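Local coordinates for protein protease (Helicobacter pylori, PDB 5EUF) that probably cleaves the cytoplasmic domain of the human junctional adhesion molecule JAM-A, as a zinc metalloprotease of the M16 family, and thereby compromises the gastric epithelial barrier, at residues Ile31-Tyr37 / Ile90-Lys96; Val19-Pro23 / Ser202-Phe206; Lys291-Ala295 / Ala325-Glu329; Trp251-Lys257 / Gln411-Leu417. All coordinates share one frame; numbering follows the deposited sequence.

Interaction 1 (Ile31-Tyr37 / Ile90-Lys96); sequences IEVDVLY and ITRYFIK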
loop_
_atom_site.group_PDB
_atom_site.type_symbol
_atom_site.label_atom_id
_atom_site.label_comp_id
_atom_site.label_asym_id
_atom_site.label_seq_id
_atom_site.Cartn_x
_atom_site.Cartn_y
_atom_site.Cartn_z
ATOM N N ILE B 31 22.207 -27.527 23.367
ATOM C CA ILE B 31 21.571 -27.573 22.053
ATOM C C ILE B 31 20.570 -26.438 21.885
ATOM O O ILE B 31 20.238 -25.739 22.843
ATOM C CB ILE B 31 20.823 -28.902 21.803
ATOM C CG1 ILE B 31 19.592 -28.996 22.708
ATOM C CG2 ILE B 31 21.747 -30.100 21.982
ATOM C CD1 ILE B 31 18.703 -30.171 22.400
ATOM N N GLU B 32 20.089 -26.262 20.660
ATOM C CA GLU B 32 18.988 -25.342 20.400
ATOM C C GLU B 32 17.951 -25.995 19.494
ATOM O O GLU B 32 18.289 -26.548 18.446
ATOM C CB GLU B 32 19.487 -24.039 19.774
ATOM C CG GLU B 32 18.361 -23.054 19.493
ATOM C CD GLU B 32 18.854 -21.695 19.049
ATOM O OE1 GLU B 32 18.349 -21.183 18.028
ATOM O OE2 GLU B 32 19.736 -21.129 19.727
ATOM N N VAL B 33 16.689 -25.929 19.907
ATOM C CA VAL B 33 15.601 -26.533 19.147
ATOM C C VAL B 33 14.810 -25.470 18.397
ATOM O O VAL B 33 14.085 -24.688 19.006
ATOM C CB VAL B 33 14.647 -27.321 20.063
ATOM C CG1 VAL B 33 13.611 -28.054 19.235
ATOM C CG2 VAL B 33 15.429 -28.296 20.923
ATOM N N ASP B 34 14.943 -25.450 17.074
ATOM C CA ASP B 34 14.288 -24.436 16.253
ATOM C C ASP B 34 13.066 -24.954 15.505
ATOM O O ASP B 34 13.066 -26.069 14.981
ATOM C CB ASP B 34 15.274 -23.851 15.240
ATOM C CG ASP B 34 16.218 -22.851 15.857
ATOM O OD1 ASP B 34 17.171 -23.278 16.540
ATOM O OD2 ASP B 34 16.011 -21.636 15.653
ATOM N N VAL B 35 12.028 -24.127 15.463
ATOM C CA VAL B 35 10.897 -24.347 14.574
ATOM C C VAL B 35 10.725 -23.127 13.683
ATOM O O VAL B 35 10.390 -22.045 14.158
ATOM C CB VAL B 35 9.594 -24.610 15.342
ATOM C CG1 VAL B 35 8.414 -24.621 14.383
ATOM C CG2 VAL B 35 9.682 -25.924 16.094
ATOM N N LEU B 36 10.971 -23.303 12.390
ATOM C CA LEU B 36 10.874 -22.203 11.443
ATOM C C LEU B 36 9.602 -22.299 10.609
ATOM O O LEU B 36 9.301 -23.346 10.038
ATOM C CB LEU B 36 12.086 -22.185 10.516
ATOM C CG LEU B 36 13.457 -22.421 11.142
ATOM C CD1 LEU B 36 14.517 -22.450 10.053
ATOM C CD2 LEU B 36 13.764 -21.349 12.169
ATOM N N TYR B 37 8.856 -21.203 10.542
ATOM C CA TYR B 37 7.712 -21.127 9.648
ATOM C C TYR B 37 8.022 -20.173 8.503
ATOM O O TYR B 37 8.450 -19.040 8.729
ATOM C CB TYR B 37 6.462 -20.673 10.398
ATOM C CG TYR B 37 5.916 -21.697 11.368
ATOM C CD1 TYR B 37 5.093 -22.729 10.928
ATOM C CD2 TYR B 37 6.210 -21.625 12.724
ATOM C CE1 TYR B 37 4.585 -23.663 11.812
ATOM C CE2 TYR B 37 5.707 -22.551 13.615
ATOM C CZ TYR B 37 4.898 -23.570 13.155
ATOM O OH TYR B 37 4.400 -24.497 14.040
ATOM N N ILE B 90 10.298 -14.605 7.542
ATOM C CA ILE B 90 10.358 -15.822 8.342
ATOM C C ILE B 90 9.874 -15.608 9.776
ATOM O O ILE B 90 10.210 -14.609 10.414
ATOM C CB ILE B 90 11.804 -16.387 8.355
ATOM C CG1 ILE B 90 11.951 -17.517 9.374
ATOM C CG2 ILE B 90 12.811 -15.283 8.646
ATOM C CD1 ILE B 90 13.388 -17.952 9.588
ATOM N N THR B 91 9.057 -16.538 10.261
ATOM C CA THR B 91 8.690 -16.595 11.674
ATOM C C THR B 91 9.506 -17.692 12.355
ATOM O O THR B 91 9.558 -18.822 11.868
ATOM C CB THR B 91 7.188 -16.869 11.872
ATOM O OG1 THR B 91 6.423 -15.801 11.302
ATOM C CG2 THR B 91 6.861 -16.980 13.350
ATOM N N ARG B 92 10.136 -17.365 13.480
ATOM C CA ARG B 92 11.115 -18.268 14.081
ATOM C C ARG B 92 10.967 -18.437 15.593
ATOM O O ARG B 92 10.956 -17.461 16.342
ATOM C CB ARG B 92 12.522 -17.771 13.751
ATOM C CG ARG B 92 13.652 -18.543 14.401
ATOM C CD ARG B 92 14.982 -18.087 13.827
ATOM N NE ARG B 92 16.123 -18.758 14.440
ATOM C CZ ARG B 92 16.850 -18.244 15.427
ATOM N NH1 ARG B 92 17.873 -18.929 15.920
ATOM N NH2 ARG B 92 16.556 -17.047 15.916
ATOM N N TYR B 93 10.864 -19.690 16.029
ATOM C CA TYR B 93 10.803 -20.027 17.449
ATOM C C TYR B 93 11.970 -20.940 17.815
ATOM O O TYR B 93 12.352 -21.802 17.023
ATOM C CB TYR B 93 9.482 -20.722 17.796
ATOM C CG TYR B 93 8.229 -19.989 17.367
ATOM C CD1 TYR B 93 7.585 -19.109 18.229
ATOM C CD2 TYR B 93 7.675 -20.196 16.109
ATOM C CE1 TYR B 93 6.436 -18.442 17.845
ATOM C CE2 TYR B 93 6.524 -19.535 15.715
ATOM C CZ TYR B 93 5.908 -18.659 16.586
ATOM O OH TYR B 93 4.763 -18.000 16.199
ATOM N N PHE B 94 12.532 -20.769 19.010
ATOM C CA PHE B 94 13.610 -21.653 19.448
ATOM C C PHE B 94 13.722 -21.779 20.966
ATOM O O PHE B 94 13.442 -20.836 21.707
ATOM C CB PHE B 94 14.956 -21.191 18.868
ATOM C CG PHE B 94 15.382 -19.823 19.321
ATOM C CD1 PHE B 94 16.133 -19.659 20.477
ATOM C CD2 PHE B 94 15.047 -18.699 18.580
ATOM C CE1 PHE B 94 16.525 -18.401 20.892
ATOM C CE2 PHE B 94 15.439 -17.439 18.988
ATOM C CZ PHE B 94 16.179 -17.290 20.146
ATOM N N ILE B 95 14.145 -22.960 21.412
ATOM C CA ILE B 95 14.402 -23.220 22.824
ATOM C C ILE B 95 15.886 -23.478 23.061
ATOM O O ILE B 95 16.494 -24.308 22.385
ATOM C CB ILE B 95 13.598 -24.436 23.340
ATOM C CG1 ILE B 95 12.096 -24.153 23.298
ATOM C CG2 ILE B 95 14.015 -24.792 24.756
ATOM C CD1 ILE B 95 11.251 -25.308 23.792
ATOM N N LYS B 96 16.465 -22.758 24.018
ATOM C CA LYS B 96 17.846 -22.986 24.430
ATOM C C LYS B 96 17.894 -23.913 25.636
ATOM O O LYS B 96 17.429 -23.553 26.715
ATOM C CB LYS B 96 18.538 -21.666 24.765
ATOM C CG LYS B 96 19.020 -20.887 23.560
ATOM C CD LYS B 96 20.151 -21.619 22.867
ATOM C CE LYS B 96 21.345 -21.791 23.788
ATOM N NZ LYS B 96 22.471 -22.465 23.091
#
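R92 is held by two acids of the neighbouring strand. Its NE lies 3.1 Å from D34 OD2 and its NH1 3.1 Å from E32 OE1, both salt bridges in one network. R92 CG lies opposite the backbone N (chi1 175°), and the chain runs on extended to NE. It passes beside L36, whose CD2 packs on R92 CG at 3.6 Å. F94 CD2 lies over one guanidinium face, offset toward its rim. K96 NZ lies near E32 but beyond salt-bridge range; it bonds to S366 OG.

Six backbone hydrogen bonds join the antiparallel strands, in the pairs V33-I95, V35-Y93 and Y37-T91. On the face of V33, V35 and Y37 the Y37 and Y93 rings meet rim to rim, with planes at 86° and Y37 CD2 3.7 Å from Y93 CE2. Y93 OH bonds to Y187 OH, and V35 and I95 pack on F109 of helix 102-113. Helix 365-376 lies over the face of E32, D34 and L36. These are neighbouring interior strands of the mixed sheet in the M16 peptidase domain. The Y93 side chain comes within about 4 Å of that of E56, the probable proton acceptor.

Interaction 2 (Val19-Pro23 / Ser202-Phe206); sequences VVSVP and SQKVF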
loop_
_atom_site.group_PDB
_atom_site.type_symbol
_atom_site.label_atom_id
_atom_site.label_comp_id
_atom_site.label_asym_id
_atom_site.label_seq_id
_atom_site.Cartn_x
_atom_site.Cartn_y
_atom_site.Cartn_z
ATOM N N VAL B 19 13.175 -31.662 8.492
ATOM C CA VAL B 19 13.908 -31.782 9.744
ATOM C C VAL B 19 15.406 -31.700 9.488
ATOM O O VAL B 19 15.964 -32.521 8.761
ATOM C CB VAL B 19 13.592 -33.105 10.471
ATOM C CG1 VAL B 19 14.060 -33.039 11.917
ATOM C CG2 VAL B 19 12.106 -33.398 10.410
ATOM N N VAL B 20 16.053 -30.704 10.085
ATOM C CA VAL B 20 17.481 -30.495 9.883
ATOM C C VAL B 20 18.258 -30.620 11.189
ATOM O O VAL B 20 18.008 -29.886 12.149
ATOM C CB VAL B 20 17.770 -29.117 9.259
ATOM C CG1 VAL B 20 19.264 -28.945 9.035
ATOM C CG2 VAL B 20 17.001 -28.951 7.951
ATOM N N SER B 21 19.200 -31.557 11.210
ATOM C CA SER B 21 20.053 -31.781 12.368
ATOM C C SER B 21 21.473 -31.301 12.089
ATOM O O SER B 21 22.093 -31.710 11.107
ATOM C CB SER B 21 20.058 -33.266 12.745
ATOM O OG SER B 21 21.045 -33.546 13.722
ATOM N N VAL B 22 21.985 -30.424 12.947
ATOM C CA VAL B 22 23.344 -29.917 12.795
ATOM C C VAL B 22 24.170 -30.225 14.044
ATOM O O VAL B 22 24.272 -29.396 14.947
ATOM C CB VAL B 22 23.361 -28.395 12.531
ATOM C CG1 VAL B 22 24.741 -27.951 12.063
ATOM C CG2 VAL B 22 22.311 -28.019 11.501
ATOM N N PRO B 23 24.754 -31.431 14.099
ATOM C CA PRO B 23 25.529 -31.869 15.263
ATOM C C PRO B 23 26.771 -31.021 15.505
ATOM O O PRO B 23 27.378 -30.520 14.556
ATOM C CB PRO B 23 25.922 -33.307 14.906
ATOM C CG PRO B 23 24.944 -33.729 13.873
ATOM C CD PRO B 23 24.632 -32.495 13.089
ATOM N N SER B 202 22.034 -37.092 15.317
ATOM C CA SER B 202 21.071 -36.806 14.258
ATOM C C SER B 202 19.939 -37.827 14.200
ATOM O O SER B 202 18.776 -37.461 14.024
ATOM C CB SER B 202 21.777 -36.746 12.903
ATOM O OG SER B 202 22.649 -35.635 12.832
ATOM N N GLN B 203 20.279 -39.105 14.343
ATOM C CA GLN B 203 19.278 -40.165 14.292
ATOM C C GLN B 203 18.351 -40.100 15.501
ATOM O O GLN B 203 17.218 -40.577 15.446
ATOM C CB GLN B 203 19.944 -41.540 14.206
ATOM C CG GLN B 203 20.681 -41.795 12.898
ATOM C CD GLN B 203 19.749 -41.878 11.702
ATOM O OE1 GLN B 203 18.552 -42.134 11.844
ATOM N NE2 GLN B 203 20.296 -41.658 10.511
ATOM N N LYS B 204 18.835 -39.509 16.589
ATOM C CA LYS B 204 17.995 -39.281 17.759
ATOM C C LYS B 204 17.074 -38.094 17.508
ATOM O O LYS B 204 15.905 -38.114 17.894
ATOM C CB LYS B 204 18.843 -39.042 19.010
ATOM C CG LYS B 204 18.015 -38.797 20.266
ATOM C CD LYS B 204 18.894 -38.561 21.487
ATOM C CE LYS B 204 18.056 -38.238 22.718
ATOM N NZ LYS B 204 17.094 -39.330 23.041
ATOM N N VAL B 205 17.610 -37.062 16.862
ATOM C CA VAL B 205 16.822 -35.895 16.480
ATOM C C VAL B 205 15.685 -36.303 15.553
ATOM O O VAL B 205 14.533 -35.912 15.753
ATOM C CB VAL B 205 17.687 -34.818 15.781
ATOM C CG1 VAL B 205 16.808 -33.744 15.157
ATOM C CG2 VAL B 205 18.669 -34.198 16.757
ATOM N N PHE B 206 16.015 -37.105 14.546
ATOM C CA PHE B 206 15.036 -37.524 13.550
ATOM C C PHE B 206 13.913 -38.358 14.155
ATOM O O PHE B 206 12.738 -38.056 13.948
ATOM C CB PHE B 206 15.723 -38.302 12.427
ATOM C CG PHE B 206 16.584 -37.449 11.541
ATOM C CD1 PHE B 206 16.292 -36.107 11.358
ATOM C CD2 PHE B 206 17.685 -37.983 10.896
ATOM C CE1 PHE B 206 17.081 -35.315 10.547
ATOM C CE2 PHE B 206 18.478 -37.195 10.083
ATOM C CZ PHE B 206 18.176 -35.860 9.909
#
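S21 and S202 meet through their hydroxyls because of their first torsions. S21 OG stands anti to its own N (chi1 170°), and S202 OG is anti to its carbonyl carbon (chi1 -67°). The two OG atoms come to 2.8 Å and form a hydrogen bond, in which either could be the donor. The contact is a helix packed on a sheet: the first turn of helix 202-213 lies against strand 18-23 of the mixed six-stranded sheet. The segment axes approach to 8.4 Å and run roughly antiparallel, at 152°.

Alternate residues of the strand serve the two faces. V19 and S21 point toward the helix. V20 and V22 point away, to the other side of the sheet, where they meet helix 365-376. V205 points back at the strand and sits between V19 and S21, with its CG2 3.9 Å from S21 OG. It also touches V196 on the adjacent strand 192-198.

F206 slides past V19 in the opposite direction. V19 CG1 lies at the edge of the ring, in its plane, 3.8 Å from F206 CD1. S202 O, which accepts the helical bond from F206 N, lies over one face of the ring, offset toward its rim. E9 and V11 of the outer strand 9-12 also touch F206, so the ring reaches across two strands. The serine pair is thus buried beside an apolar patch of V19, V205 and F206. P23 flanks the hydroxyl pair at the end of the strand, where its CG lies 3.2 Å from S202 OG.

Interaction 3 (Lys291-Ala295 / Ala325-Glu329); sequences KKRLA and ALQKE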
loop_
_atom_site.group_PDB
_atom_site.type_symbol
_atom_site.label_atom_id
_atom_site.label_comp_id
_atom_site.label_asym_id
_atom_site.label_seq_id
_atom_site.Cartn_x
_atom_site.Cartn_y
_atom_site.Cartn_z
ATOM N N LYS B 291 35.008 12.092 13.801
ATOM C CA LYS B 291 35.774 13.184 13.201
ATOM C C LYS B 291 34.988 14.492 13.092
ATOM O O LYS B 291 35.564 15.574 13.198
ATOM C CB LYS B 291 36.278 12.773 11.815
ATOM N N LYS B 292 33.678 14.397 12.882
ATOM C CA LYS B 292 32.857 15.594 12.722
ATOM C C LYS B 292 31.825 15.745 13.834
ATOM O O LYS B 292 31.280 16.832 14.034
ATOM C CB LYS B 292 32.162 15.582 11.359
ATOM C CG LYS B 292 33.128 15.619 10.188
ATOM C CD LYS B 292 32.404 15.564 8.856
ATOM C CE LYS B 292 33.393 15.524 7.704
ATOM N NZ LYS B 292 32.714 15.399 6.385
ATOM N N ARG B 293 31.567 14.653 14.550
ATOM C CA ARG B 293 30.613 14.639 15.660
ATOM C C ARG B 293 29.240 15.160 15.237
ATOM O O ARG B 293 28.585 15.888 15.983
ATOM C CB ARG B 293 31.148 15.460 16.838
ATOM N N LEU B 294 28.810 14.777 14.037
ATOM C CA LEU B 294 27.538 15.240 13.490
ATOM C C LEU B 294 26.365 14.392 13.968
ATOM O O LEU B 294 25.268 14.907 14.185
ATOM C CB LEU B 294 27.585 15.242 11.961
ATOM C CG LEU B 294 27.731 16.604 11.280
ATOM C CD1 LEU B 294 28.951 17.345 11.799
ATOM C CD2 LEU B 294 27.807 16.438 9.771
ATOM N N ALA B 295 26.601 13.094 14.130
ATOM C CA ALA B 295 25.545 12.175 14.540
ATOM C C ALA B 295 25.904 11.412 15.814
ATOM O O ALA B 295 27.047 10.988 15.995
ATOM C CB ALA B 295 25.231 11.201 13.417
ATOM N N ALA B 325 21.973 17.781 6.596
ATOM C CA ALA B 325 23.420 17.814 6.775
ATOM C C ALA B 325 23.979 16.397 6.869
ATOM O O ALA B 325 25.096 16.130 6.425
ATOM C CB ALA B 325 23.788 18.616 8.014
ATOM N N LEU B 326 23.191 15.495 7.447
ATOM C CA LEU B 326 23.576 14.093 7.548
ATOM C C LEU B 326 23.561 13.426 6.181
ATOM O O LEU B 326 24.443 12.631 5.861
ATOM C CB LEU B 326 22.646 13.345 8.504
ATOM C CG LEU B 326 22.693 13.768 9.971
ATOM C CD1 LEU B 326 21.702 12.957 10.790
ATOM C CD2 LEU B 326 24.102 13.614 10.520
ATOM N N GLN B 327 22.552 13.753 5.380
ATOM C CA GLN B 327 22.427 13.187 4.044
ATOM C C GLN B 327 23.563 13.657 3.143
ATOM O O GLN B 327 24.117 12.877 2.369
ATOM C CB GLN B 327 21.086 13.556 3.415
ATOM C CG GLN B 327 20.851 12.876 2.078
ATOM C CD GLN B 327 19.871 13.622 1.202
ATOM O OE1 GLN B 327 19.472 14.744 1.512
ATOM N NE2 GLN B 327 19.479 13.001 0.094
ATOM N N LYS B 328 23.905 14.937 3.252
ATOM C CA LYS B 328 24.971 15.516 2.445
ATOM C C LYS B 328 26.298 14.801 2.680
ATOM O O LYS B 328 27.127 14.705 1.777
ATOM C CB LYS B 328 25.119 17.009 2.749
ATOM N N GLU B 329 26.483 14.288 3.894
ATOM C CA GLU B 329 27.738 13.648 4.274
ATOM C C GLU B 329 27.809 12.184 3.850
ATOM O O GLU B 329 28.816 11.749 3.292
ATOM C CB GLU B 329 27.953 13.756 5.785
ATOM C CG GLU B 329 28.127 15.179 6.294
ATOM C CD GLU B 329 29.357 15.865 5.725
ATOM O OE1 GLU B 329 30.364 15.172 5.464
ATOM O OE2 GLU B 329 29.316 17.100 5.539
#
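L294 and L326 make the nearest backbone approach, with their CA atoms 7.2 Å apart, where the irregular segment 291-295 passes the regular helical segment 325-329. No backbone hydrogen bond joins the two segments. The side chains do the joining. L326 has CG anti to its carbonyl carbon (chi1 -65°); CD1 continues the chain (chi2 179°) and CD2 branches toward the loop. This CD2 methyl of L326 lies 3.9 Å from A295 CB and 4.1 Å from L294 CB. L294 also points at the helix. Its CD2 touches E329 CG at 3.7 Å, and the two side chains cross at about a right angle.

The contact joins helix 323-338 to the connection between helix 284-289 and the edge strand 295-302, all in the region of the inactive M16 domain. That connection is also tied to N318, whose side-chain ND2 bonds to R293 O. L288 of helix 284-289 also touches E329.

Toward solvent the contact turns polar. K292 is extended beyond CG, while E329 bends at chi2 (-63°), and the two come from opposite directions. K292 NZ forms a salt bridge with E329 OE1, although the modelled 2.5 Å is doubtfully short. The ammonium meets this oxygen from above the carboxylate plane.

Interaction 4 (Trp251-Lys257 / Gln411-Leu417); sequences WVALGYK and QSTTVFL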
loop_
_atom_site.group_PDB
_atom_site.type_symbol
_atom_site.label_atom_id
_atom_site.label_comp_id
_atom_site.label_asym_id
_atom_site.label_seq_id
_atom_site.Cartn_x
_atom_site.Cartn_y
_atom_site.Cartn_z
ATOM N N TRP B 251 16.666 12.769 12.560
ATOM C CA TRP B 251 17.144 11.489 12.050
ATOM C C TRP B 251 17.027 11.416 10.530
ATOM O O TRP B 251 16.290 12.189 9.919
ATOM C CB TRP B 251 16.362 10.340 12.687
ATOM C CG TRP B 251 16.567 10.222 14.163
ATOM C CD1 TRP B 251 16.058 11.040 15.130
ATOM C CD2 TRP B 251 17.329 9.220 14.844
ATOM N NE1 TRP B 251 16.463 10.611 16.372
ATOM C CE2 TRP B 251 17.243 9.495 16.222
ATOM C CE3 TRP B 251 18.075 8.116 14.420
ATOM C CZ2 TRP B 251 17.878 8.709 17.180
ATOM C CZ3 TRP B 251 18.705 7.339 15.371
ATOM C CH2 TRP B 251 18.602 7.638 16.735
ATOM N N VAL B 252 17.756 10.484 9.924
ATOM C CA VAL B 252 17.694 10.293 8.478
ATOM C C VAL B 252 17.771 8.813 8.110
ATOM O O VAL B 252 18.493 8.038 8.736
ATOM C CB VAL B 252 18.826 11.061 7.755
ATOM C CG1 VAL B 252 20.187 10.560 8.202
ATOM C CG2 VAL B 252 18.681 10.950 6.239
ATOM N N ALA B 253 16.999 8.422 7.104
ATOM C CA ALA B 253 17.083 7.078 6.558
ATOM C C ALA B 253 17.319 7.149 5.057
ATOM O O ALA B 253 16.485 7.662 4.318
ATOM C CB ALA B 253 15.823 6.293 6.867
ATOM N N LEU B 254 18.467 6.649 4.615
ATOM C CA LEU B 254 18.791 6.620 3.194
ATOM C C LEU B 254 18.963 5.179 2.736
ATOM O O LEU B 254 19.907 4.502 3.137
ATOM C CB LEU B 254 20.058 7.430 2.903
ATOM C CG LEU B 254 20.616 7.352 1.477
ATOM C CD1 LEU B 254 19.583 7.791 0.448
ATOM C CD2 LEU B 254 21.886 8.177 1.344
ATOM N N GLY B 255 18.044 4.714 1.899
ATOM C CA GLY B 255 18.071 3.339 1.444
ATOM C C GLY B 255 18.150 3.210 -0.060
ATOM O O GLY B 255 17.558 3.998 -0.799
ATOM N N TYR B 256 18.890 2.206 -0.514
ATOM C CA TYR B 256 19.021 1.925 -1.935
ATOM C C TYR B 256 18.477 0.535 -2.239
ATOM O O TYR B 256 18.741 -0.415 -1.499
ATOM C CB TYR B 256 20.485 2.038 -2.374
ATOM C CG TYR B 256 21.030 3.451 -2.344
ATOM C CD1 TYR B 256 21.625 3.966 -1.199
ATOM C CD2 TYR B 256 20.949 4.269 -3.464
ATOM C CE1 TYR B 256 22.126 5.260 -1.172
ATOM C CE2 TYR B 256 21.448 5.560 -3.448
ATOM C CZ TYR B 256 22.034 6.051 -2.301
ATOM O OH TYR B 256 22.527 7.337 -2.288
ATOM N N LYS B 257 17.709 0.420 -3.319
ATOM C CA LYS B 257 17.164 -0.868 -3.733
ATOM C C LYS B 257 18.284 -1.844 -4.056
ATOM O O LYS B 257 19.355 -1.454 -4.519
ATOM C CB LYS B 257 16.234 -0.710 -4.937
ATOM C CG LYS B 257 14.866 -0.147 -4.589
ATOM C CD LYS B 257 14.061 -1.113 -3.728
ATOM C CE LYS B 257 12.770 -0.467 -3.244
ATOM N NZ LYS B 257 11.950 0.082 -4.363
ATOM N N GLN B 411 17.472 4.807 -7.352
ATOM C CA GLN B 411 17.009 3.703 -6.517
ATOM C C GLN B 411 17.036 4.107 -5.049
ATOM O O GLN B 411 16.884 3.270 -4.157
ATOM C CB GLN B 411 17.871 2.458 -6.731
ATOM C CG GLN B 411 17.953 1.988 -8.166
ATOM C CD GLN B 411 18.845 0.774 -8.318
ATOM O OE1 GLN B 411 19.122 0.069 -7.345
ATOM N NE2 GLN B 411 19.306 0.525 -9.540
ATOM N N SER B 412 17.232 5.399 -4.806
ATOM C CA SER B 412 17.364 5.903 -3.448
ATOM C C SER B 412 16.013 6.239 -2.833
ATOM O O SER B 412 15.109 6.731 -3.504
ATOM C CB SER B 412 18.264 7.141 -3.418
ATOM O OG SER B 412 17.599 8.270 -3.957
ATOM N N THR B 413 15.893 5.957 -1.543
ATOM C CA THR B 413 14.737 6.356 -0.759
ATOM C C THR B 413 15.236 7.076 0.483
ATOM O O THR B 413 16.093 6.564 1.199
ATOM C CB THR B 413 13.871 5.153 -0.359
ATOM O OG1 THR B 413 13.457 4.446 -1.536
ATOM C CG2 THR B 413 12.649 5.614 0.423
ATOM N N THR B 414 14.711 8.269 0.728
ATOM C CA THR B 414 15.196 9.098 1.821
ATOM C C THR B 414 14.059 9.582 2.712
ATOM O O THR B 414 13.099 10.182 2.236
ATOM C CB THR B 414 15.970 10.314 1.290
ATOM O OG1 THR B 414 17.060 9.869 0.472
ATOM C CG2 THR B 414 16.506 11.144 2.437
ATOM N N VAL B 415 14.170 9.322 4.011
ATOM C CA VAL B 415 13.154 9.764 4.960
ATOM C C VAL B 415 13.771 10.590 6.083
ATOM O O VAL B 415 14.682 10.132 6.771
ATOM C CB VAL B 415 12.391 8.571 5.566
ATOM C CG1 VAL B 415 11.394 9.050 6.611
ATOM C CG2 VAL B 415 11.687 7.784 4.471
ATOM N N PHE B 416 13.269 11.810 6.258
ATOM C CA PHE B 416 13.758 12.710 7.299
ATOM C C PHE B 416 12.855 12.685 8.529
ATOM O O PHE B 416 11.629 12.648 8.411
ATOM C CB PHE B 416 13.860 14.141 6.767
ATOM C CG PHE B 416 14.832 14.304 5.635
ATOM C CD1 PHE B 416 16.109 13.775 5.716
ATOM C CD2 PHE B 416 14.466 14.987 4.484
ATOM C CE1 PHE B 416 17.005 13.929 4.671
ATOM C CE2 PHE B 416 15.356 15.143 3.438
ATOM C CZ PHE B 416 16.626 14.614 3.532
ATOM N N LEU B 417 13.465 12.716 9.710
ATOM C CA LEU B 417 12.702 12.770 10.951
ATOM C C LEU B 417 12.942 14.090 11.678
ATOM O O LEU B 417 14.051 14.372 12.127
ATOM C CB LEU B 417 13.060 11.592 11.853
ATOM C CG LEU B 417 12.095 11.349 13.012
ATOM C CD1 LEU B 417 10.679 11.190 12.492
ATOM C CD2 LEU B 417 12.516 10.126 13.805
#
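Q411, W251 and L417 have the most surface buried here, and they mark the two ends of an antiparallel strand pair. At one end W251 and L417 are a hydrogen-bonded pair with side chains alongside, pointing the same way. W251 CB and L417 CB are 3.6 Å apart, and L417 CD2 lies 3.9 Å from W251 CD1. W251 N reaches L417 O on a lone pair at 3.1 Å. L417 N returns a bond to W251 O from 38° above the carbonyl plane.

At the other end Q411 O accepts a bond from K257 N at 3.1 Å, and Q411 CB packs on K257 CB. The amine of K257 leads away to Q234 OE1 and A154 O.

Between these ends, A253 pairs with V415 and G255 with T413. On the other face V252 CG2 meets the edge of the F416 ring, 3.8 Å from CE1, and S412 CB lies 3.6 Å from Y256 CE2. Helix 323-338 packs on that face, and helix 142-154 on the face of A253, T413 and V415. Seven backbone hydrogen bonds tie the two strands, and intervening residues such as V252 and T414 bond to the neighbouring strands. The main chain thus holds the sheet together, while mostly apolar side chains bind it to a helix at each face.

Interactions 1 and 4 are buried strand pairs, one in each of the chain's two sheets, on opposite sides of its centre and about 32 Å apart between centres. Both rest on backbone bonds, but only interaction 1 adds a salt-bridge network of two buried acids and a partly exposed arginine, and lies near the zinc-site residues. Interaction 2 belongs to the same sheet as interaction 1 and attaches a helix through two hydroxyls and apolar groups. Interaction 3, partly buried, is the most peripheral, with a salt bridge to an exposed lysine. It touches interaction 4: L326 CB lies 3.7 Å from V252 CG1. Helix 323-338 thus faces the sheet on one side and the 291-295 loop on another.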